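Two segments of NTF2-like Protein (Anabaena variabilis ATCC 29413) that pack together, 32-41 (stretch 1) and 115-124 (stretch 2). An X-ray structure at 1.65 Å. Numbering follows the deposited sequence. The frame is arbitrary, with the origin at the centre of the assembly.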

# COMPACT_ATOMS: atom_id res chain seq x y z
N LYS A 32 13.21 -8.02 -18.31
CA LYS A 32 11.86 -8.26 -18.83
C LYS A 32 10.92 -7.24 -18.20
O LYS A 32 10.04 -6.69 -18.87
CB LYS A 32 11.40 -9.70 -18.59
CG LYS A 32 12.06 -10.68 -19.55
CD LYS A 32 11.25 -11.93 -19.72
CE LYS A 32 11.93 -12.91 -20.68
NZ LYS A 32 11.99 -12.38 -22.08
N PHE A 33 11.12 -6.99 -16.90
CA PHE A 33 10.34 -5.96 -16.19
C PHE A 33 10.63 -4.57 -16.78
O PHE A 33 9.71 -3.81 -17.07
CB PHE A 33 10.61 -5.98 -14.67
CG PHE A 33 9.77 -5.00 -13.93
CD1 PHE A 33 8.39 -5.19 -13.84
CD2 PHE A 33 10.34 -3.90 -13.29
CE1 PHE A 33 7.59 -4.30 -13.14
CE2 PHE A 33 9.54 -3.01 -12.60
CZ PHE A 33 8.15 -3.22 -12.54
N LEU A 34 11.90 -4.26 -16.97
CA LEU A 34 12.32 -2.95 -17.47
C LEU A 34 11.75 -2.67 -18.85
O LEU A 34 11.36 -1.55 -19.18
CB LEU A 34 13.85 -2.86 -17.53
CG LEU A 34 14.60 -2.78 -16.20
CD1 LEU A 34 16.09 -2.95 -16.41
CD2 LEU A 34 14.30 -1.46 -15.47
N ASP A 35 11.68 -3.73 -19.65
CA ASP A 35 11.24 -3.60 -21.03
C ASP A 35 9.76 -3.18 -21.08
O ASP A 35 9.25 -2.69 -22.10
CB ASP A 35 11.46 -4.91 -21.81
CG ASP A 35 12.91 -5.11 -22.22
OD1 ASP A 35 13.74 -4.20 -22.06
OD2 ASP A 35 13.23 -6.22 -22.72
N MSE A 36 9.07 -3.40 -19.97
CA MSE A 36 7.65 -3.09 -19.92
C MSE A 36 7.39 -1.71 -19.37
O MSE A 36 6.23 -1.31 -19.24
CB MSE A 36 6.90 -4.10 -19.07
CG MSE A 36 6.41 -5.29 -19.84
SE MSE A 36 5.39 -6.21 -18.55
CE MSE A 36 3.68 -5.22 -18.66
N LEU A 37 8.46 -0.99 -19.06
CA LEU A 37 8.33 0.36 -18.48
C LEU A 37 8.39 1.45 -19.56
O LEU A 37 9.15 1.36 -20.52
CB LEU A 37 9.42 0.60 -17.42
CG LEU A 37 9.61 -0.53 -16.42
CD1 LEU A 37 10.66 -0.20 -15.36
CD2 LEU A 37 8.28 -0.84 -15.74
N THR A 38 7.56 2.47 -19.38
CA THR A 38 7.51 3.62 -20.29
C THR A 38 8.78 4.47 -20.14
O THR A 38 9.49 4.41 -19.14
CB THR A 38 6.27 4.51 -20.05
OG1 THR A 38 6.33 5.07 -18.74
CG2 THR A 38 4.99 3.77 -20.28
N GLU A 39 9.06 5.29 -21.14
CA GLU A 39 10.28 6.07 -21.12
C GLU A 39 10.27 7.12 -20.00
O GLU A 39 11.32 7.55 -19.53
CB GLU A 39 10.53 6.77 -22.47
CG GLU A 39 10.73 5.79 -23.63
CD GLU A 39 11.81 4.75 -23.35
OE1 GLU A 39 12.95 5.13 -22.99
OE2 GLU A 39 11.52 3.54 -23.49
N ASP A 40 9.06 7.51 -19.61
CA ASP A 40 8.86 8.54 -18.58
C ASP A 40 8.54 7.88 -17.23
O ASP A 40 8.01 8.51 -16.33
CB ASP A 40 7.77 9.56 -18.94
CG ASP A 40 6.40 8.95 -19.12
OD1 ASP A 40 6.28 7.71 -19.31
OD2 ASP A 40 5.41 9.72 -19.09
N PHE A 41 8.90 6.62 -17.13
CA PHE A 41 8.67 5.82 -15.91
C PHE A 41 9.18 6.55 -14.66
O PHE A 41 10.30 7.05 -14.65
CB PHE A 41 9.38 4.47 -16.02
CG PHE A 41 9.22 3.60 -14.80
CD1 PHE A 41 8.04 2.93 -14.57
CD2 PHE A 41 10.27 3.45 -13.88
CE1 PHE A 41 7.90 2.10 -13.42
CE2 PHE A 41 10.14 2.61 -12.74
CZ PHE A 41 8.93 1.95 -12.53
N VAL A 115 -0.75 1.87 -15.24
CA VAL A 115 -0.65 1.32 -16.60
C VAL A 115 -1.02 2.33 -17.65
O VAL A 115 -2.00 3.09 -17.54
CB VAL A 115 -1.56 0.08 -16.75
CG1 VAL A 115 -1.60 -0.42 -18.20
CG2 VAL A 115 -1.10 -1.04 -15.83
N ARG A 116 -0.20 2.32 -18.69
CA ARG A 116 -0.42 3.10 -19.91
C ARG A 116 -0.21 2.23 -21.14
O ARG A 116 0.92 1.90 -21.52
CB ARG A 116 0.47 4.33 -19.95
CG ARG A 116 0.11 5.30 -21.09
CD ARG A 116 1.25 6.28 -21.43
NE ARG A 116 1.54 7.12 -20.28
CZ ARG A 116 2.76 7.50 -19.90
NH1 ARG A 116 3.82 7.14 -20.59
NH2 ARG A 116 2.89 8.25 -18.82
N GLY A 117 -1.32 1.86 -21.76
CA GLY A 117 -1.28 0.97 -22.92
C GLY A 117 -0.79 -0.40 -22.52
O GLY A 117 -1.32 -1.03 -21.61
N ASP A 118 0.27 -0.82 -23.18
CA ASP A 118 0.83 -2.16 -22.98
C ASP A 118 2.01 -2.08 -22.04
O ASP A 118 2.77 -3.03 -21.87
CB ASP A 118 1.20 -2.83 -24.31
CG ASP A 118 2.28 -2.10 -25.08
OD1 ASP A 118 2.38 -0.85 -24.95
OD2 ASP A 118 3.00 -2.77 -25.84
N LYS A 119 2.12 -0.92 -21.39
CA LYS A 119 3.21 -0.65 -20.44
C LYS A 119 2.79 -0.09 -19.07
O LYS A 119 1.64 0.29 -18.84
CB LYS A 119 4.24 0.29 -21.08
CG LYS A 119 5.01 -0.39 -22.21
CD LYS A 119 5.88 0.54 -23.00
CE LYS A 119 6.50 -0.19 -24.19
NZ LYS A 119 7.37 0.70 -25.00
N ILE A 120 3.81 -0.02 -18.22
CA ILE A 120 3.72 0.55 -16.84
C ILE A 120 4.50 1.85 -16.78
O ILE A 120 5.69 1.91 -17.17
CB ILE A 120 4.29 -0.46 -15.80
CG1 ILE A 120 3.40 -1.72 -15.77
CG2 ILE A 120 4.47 0.18 -14.40
CD1 ILE A 120 4.06 -2.95 -15.12
N CYS A 121 3.83 2.90 -16.29
CA CYS A 121 4.39 4.27 -16.31
C CYS A 121 4.80 4.77 -14.93
O CYS A 121 5.54 5.74 -14.79
CB CYS A 121 3.41 5.26 -16.98
SG CYS A 121 1.75 5.32 -16.29
N SER A 122 4.39 4.07 -13.89
CA SER A 122 4.88 4.45 -12.56
C SER A 122 4.71 3.31 -11.56
O SER A 122 3.93 2.38 -11.76
CB SER A 122 4.18 5.69 -12.04
OG SER A 122 2.80 5.43 -11.85
N TYR A 123 5.46 3.47 -10.48
CA TYR A 123 5.60 2.47 -9.43
C TYR A 123 5.73 3.16 -8.09
O TYR A 123 6.43 4.13 -7.96
CB TYR A 123 6.87 1.66 -9.77
CG TYR A 123 7.44 0.71 -8.75
CD1 TYR A 123 8.06 1.16 -7.57
CD2 TYR A 123 7.43 -0.64 -8.99
CE1 TYR A 123 8.64 0.27 -6.66
CE2 TYR A 123 7.99 -1.54 -8.10
CZ TYR A 123 8.61 -1.09 -6.95
OH TYR A 123 9.15 -2.03 -6.10
N ARG A 124 5.05 2.61 -7.08
CA ARG A 124 5.13 3.10 -5.72
C ARG A 124 5.16 1.90 -4.80
O ARG A 124 4.32 0.99 -4.95
CB ARG A 124 3.92 3.96 -5.37
CG ARG A 124 3.80 5.24 -6.22
CD ARG A 124 2.36 5.82 -6.19
NE ARG A 124 1.44 4.90 -6.84
CZ ARG A 124 1.35 4.78 -8.15
NH1 ARG A 124 2.06 5.61 -8.93
NH2 ARG A 124 0.54 3.88 -8.67
O HOH W 1 9.42 2.18 -23.06
O HOH W 2 5.35 8.41 -15.42

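The first stretch comes off the end of a helix and meets the second, a β-hairpin, through a very short parallel pairing centred on Leu37 and Ile120, whose CA atoms lie 4.9 Å apart. Two backbone hydrogen bonds define it, and both belong to Ile120: its N donates to Met36 O (2.9 Å), and its O accepts from Thr38 N (2.9 Å). Both are nearly straight, at 170° and 165°. One residue thus bonds to the two neighbours of its partner, as parallel strands require. The carbonyl of Ile120 also receives a CA-H...O contact from Leu37 CA (3.3 Å), and the edge of the Phe41 ring approaches it, CD1 lying 3.7 Å from Ile120 O.

Turns on each side of this pairing satisfy other backbone groups. The type I turn from Leu34 to Leu37 closes with Leu37 N donating to Leu34 O (3.0 Å); just before it, Met36 N donates to Phe33 O (3.0 Å). A second type I turn closes with Phe41 N to Thr38 O (3.0 Å). The hairpin folds through a type II' turn, with Arg116 N bonded to Lys119 O (2.7 Å) and Lys119 N to Arg116 O (3.1 Å); Gly117 suits this turn because its positive phi is easily adopted without a side chain.

Past Thr38, within the turn that ends at Phe41, no direct amide hydrogen bond joins the chains. Phe41 CA makes a CA-H...O contact with Cys121 O (3.3 Å), and a water donates both to Asp40 O (2.8 Å) and to Cys121 O (2.7 Å), bridging two carbonyls that cannot bond to each other. A second water does similar work near Lys119: it donates to Leu37 O (2.7 Å) and Glu39 OE2 (2.5 Å) and accepts from Lys119 NZ (3.2 Å). The long, extended Lys119 side chain carries its ammonium group out to this water.

The polar centre is Asp40. Its carboxylate forms a two-pronged salt bridge with the Arg116 guanidinium, NH1 to OD1 at 2.8 Å and NH2 to OD2 at 2.9 Å, the second more bent at 142°. The planar groups match, each offering two atoms to the other. Asp40 OD1 also accepts from Thr38 OG1 (2.7 Å), so the hydroxyl of this buried threonine has an acceptor within its own turn. Both branches meet the second stretch: Thr38 OG1 lies 3.2 Å from Cys121 CA, while Thr38 CG2 lies 3.6 Å from Lys119 CB and 3.6 Å from Arg116 NH1.

Leu37 and Ile120 share a face of the sheet, and apolar side chains gather round Ile120. Branched and buried, it meets Leu37 (CB to Leu37 CD2, 4.0 Å), Phe41 (CG2 to Phe41 CE1, 4.1 Å), Phe33 (CD1 to Phe33 CE1, 4.3 Å) and the selenomethionine Met36 (CD1 to Met36 CE, 4.2 Å). The flexible Met36 chain also brings its CE to 4.0 Å from Asp118 O. Tyr123 extends the cluster, its CB 3.5 Å from Phe41 CZ and its CD2 4.4 Å from Phe33 CZ; its hydroxyl is satisfied just outside the stretches.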